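Local coordinates for protein prolyl-tRNA synthetase (Giardia lamblia ATCC 50803, PDB 3IAL) that probably catalyses the ATP-dependent attachment of L-proline to tRNA(Pro), and here holds prolyl-adenylate in its active site, at residues B[493-499]-B[508-513]. Numbering follows the deposited sequence.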
loop_
_atom_site.group_PDB
_atom_site.type_symbol
_atom_site.label_atom_id
_atom_site.label_comp_id
_atom_site.label_asym_id
_atom_site.label_seq_id
_atom_site.Cartn_x
_atom_site.Cartn_y
_atom_site.Cartn_z
ATOM N N GLU B 493 31.265 -18.786 -3.863
ATOM C CA GLU B 493 32.674 -18.661 -3.503
ATOM C C GLU B 493 33.291 -20.048 -3.504
ATOM O O GLU B 493 32.879 -20.913 -2.734
ATOM C CB GLU B 493 32.846 -18.051 -2.111
ATOM C CG GLU B 493 32.546 -16.571 -2.020
ATOM C CD GLU B 493 32.615 -16.053 -0.594
ATOM O OE1 GLU B 493 31.817 -15.161 -0.247
ATOM O OE2 GLU B 493 33.465 -16.533 0.180
ATOM N N ASN B 494 34.283 -20.267 -4.358
ATOM C CA ASN B 494 34.910 -21.587 -4.440
ATOM C C ASN B 494 36.220 -21.664 -3.664
ATOM O O ASN B 494 37.091 -20.807 -3.801
ATOM C CB ASN B 494 35.085 -22.035 -5.896
ATOM C CG ASN B 494 34.062 -23.089 -6.298
ATOM O OD1 ASN B 494 33.924 -24.116 -5.628
ATOM N ND2 ASN B 494 33.338 -22.840 -7.388
ATOM N N VAL B 495 36.325 -22.693 -2.826
ATOM C CA VAL B 495 37.488 -22.870 -1.975
ATOM C C VAL B 495 38.684 -23.297 -2.815
ATOM O O VAL B 495 38.546 -24.038 -3.793
ATOM C CB VAL B 495 37.234 -23.893 -0.837
ATOM C CG1 VAL B 495 36.995 -25.293 -1.395
ATOM C CG2 VAL B 495 38.400 -23.899 0.144
ATOM N N LEU B 496 39.854 -22.800 -2.437
ATOM C CA LEU B 496 41.086 -23.166 -3.099
ATOM C C LEU B 496 41.408 -24.602 -2.706
ATOM O O LEU B 496 41.202 -24.983 -1.558
ATOM C CB LEU B 496 42.209 -22.217 -2.679
ATOM C CG LEU B 496 41.969 -20.742 -3.030
ATOM C CD1 LEU B 496 42.914 -19.825 -2.258
ATOM C CD2 LEU B 496 42.110 -20.538 -4.538
ATOM N N PRO B 497 41.886 -25.421 -3.660
ATOM C CA PRO B 497 42.238 -26.784 -3.256
ATOM C C PRO B 497 43.383 -26.781 -2.242
ATOM O O PRO B 497 44.255 -25.911 -2.293
ATOM C CB PRO B 497 42.650 -27.454 -4.570
ATOM C CG PRO B 497 42.996 -26.334 -5.494
ATOM C CD PRO B 497 42.139 -25.176 -5.091
ATOM N N GLY B 498 43.349 -27.721 -1.305
ATOM C CA GLY B 498 44.391 -27.830 -0.291
ATOM C C GLY B 498 44.255 -26.885 0.891
ATOM O O GLY B 498 45.069 -26.929 1.810
ATOM N N GLU B 499 43.234 -26.031 0.885
ATOM C CA GLU B 499 42.957 -25.179 2.040
ATOM C C GLU B 499 42.367 -26.062 3.139
ATOM O O GLU B 499 41.671 -27.033 2.848
ATOM C CB GLU B 499 42.010 -24.036 1.660
ATOM C CG GLU B 499 42.187 -22.778 2.516
ATOM C CD GLU B 499 41.763 -21.492 1.818
ATOM O OE1 GLU B 499 41.361 -21.533 0.634
ATOM O OE2 GLU B 499 41.853 -20.427 2.459
ATOM N N ALA B 508 39.132 -28.263 3.710
ATOM C CA ALA B 508 38.064 -27.270 3.637
ATOM C C ALA B 508 37.222 -27.486 2.384
ATOM O O ALA B 508 37.763 -27.725 1.303
ATOM C CB ALA B 508 38.639 -25.860 3.649
ATOM N N VAL B 509 35.900 -27.406 2.539
ATOM C CA VAL B 509 34.971 -27.476 1.401
ATOM C C VAL B 509 34.213 -26.163 1.159
ATOM O O VAL B 509 33.482 -26.058 0.185
ATOM C CB VAL B 509 33.934 -28.616 1.575
ATOM C CG1 VAL B 509 34.633 -29.950 1.742
ATOM C CG2 VAL B 509 33.010 -28.342 2.765
ATOM N N CYS B 510 34.381 -25.174 2.036
ATOM C CA CYS B 510 33.684 -23.887 1.908
ATOM C C CYS B 510 34.299 -22.850 2.841
ATOM O O CYS B 510 35.120 -23.192 3.700
ATOM C CB CYS B 510 32.203 -24.042 2.265
ATOM S SG CYS B 510 31.906 -24.403 4.037
ATOM N N TYR B 511 33.893 -21.590 2.674
ATOM C CA TYR B 511 34.180 -20.541 3.655
ATOM C C TYR B 511 32.899 -20.217 4.412
ATOM O O TYR B 511 31.926 -19.733 3.829
ATOM C CB TYR B 511 34.722 -19.277 2.989
ATOM C CG TYR B 511 35.937 -19.524 2.138
ATOM C CD1 TYR B 511 37.201 -19.646 2.707
ATOM C CD2 TYR B 511 35.822 -19.648 0.758
ATOM C CE1 TYR B 511 38.323 -19.890 1.918
ATOM C CE2 TYR B 511 36.928 -19.881 -0.036
ATOM C CZ TYR B 511 38.173 -20.004 0.545
ATOM O OH TYR B 511 39.258 -20.239 -0.258
ATOM N N MET B 512 32.893 -20.504 5.707
ATOM C CA MET B 512 31.768 -20.144 6.547
ATOM C C MET B 512 31.943 -18.712 7.020
ATOM O O MET B 512 33.065 -18.183 7.040
ATOM C CB MET B 512 31.636 -21.086 7.747
ATOM C CG MET B 512 30.990 -22.412 7.416
ATOM S SD MET B 512 29.315 -22.219 6.768
ATOM C CE MET B 512 28.760 -23.919 6.764
ATOM N N TYR B 513 30.813 -18.097 7.368
ATOM C CA TYR B 513 30.770 -16.775 7.966
ATOM C C TYR B 513 30.092 -16.853 9.320
ATOM O O TYR B 513 28.967 -17.363 9.443
ATOM C CB TYR B 513 29.991 -15.803 7.090
ATOM C CG TYR B 513 30.664 -15.442 5.790
ATOM C CD1 TYR B 513 31.304 -14.224 5.635
ATOM C CD2 TYR B 513 30.628 -16.308 4.706
ATOM C CE1 TYR B 513 31.904 -13.877 4.440
ATOM C CE2 TYR B 513 31.226 -15.974 3.505
ATOM C CZ TYR B 513 31.854 -14.752 3.373
ATOM O OH TYR B 513 32.458 -14.413 2.187
HETATM O O HOH W 1 32.008 -21.383 0.400
#
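Glu499 and Glu493 each accept a hydrogen bond from a tyrosine hydroxyl of strand 510-515, tying down the loop between the antiparallel strands 485-489 and 510-515, in the C-terminal region characteristic of this prolyl-tRNA synthetase family. Tyr511 OH donates to Glu499 OE1 over 2.6 Å, meeting the carboxylate from above its plane, with ring and carboxylate 73° apart. Tyr511 OH in turn accepts a weak bond from Leu496 N at 3.4 Å; the hydroxyl thus meets both ends of the type II turn from Leu496 to Glu499. Tyr513 OH donates a hydrogen bond to Glu493 OE1 on its syn lone pair, also at 2.6 Å. Glu493 OE2 forms a salt bridge with Arg461 of strand 459-464, whose cation-pi contact with Tyr511 probably helps hold both the carboxylate and the ring. Ala508 N donates to Glu499 O at 2.9 Å where the chain returns from the loop, just before the classic beta bulge of Val509 and Cys510 opposite Phe464. A water accepts from Tyr511 N at 3.0 Å and lies near Glu493 O. Val495 turns its CG2 methyl away from its own backbone N, to 4.0 Å from Ala508 CB. Val495 CG2 also lies 3.9 Å from Tyr511 CZ.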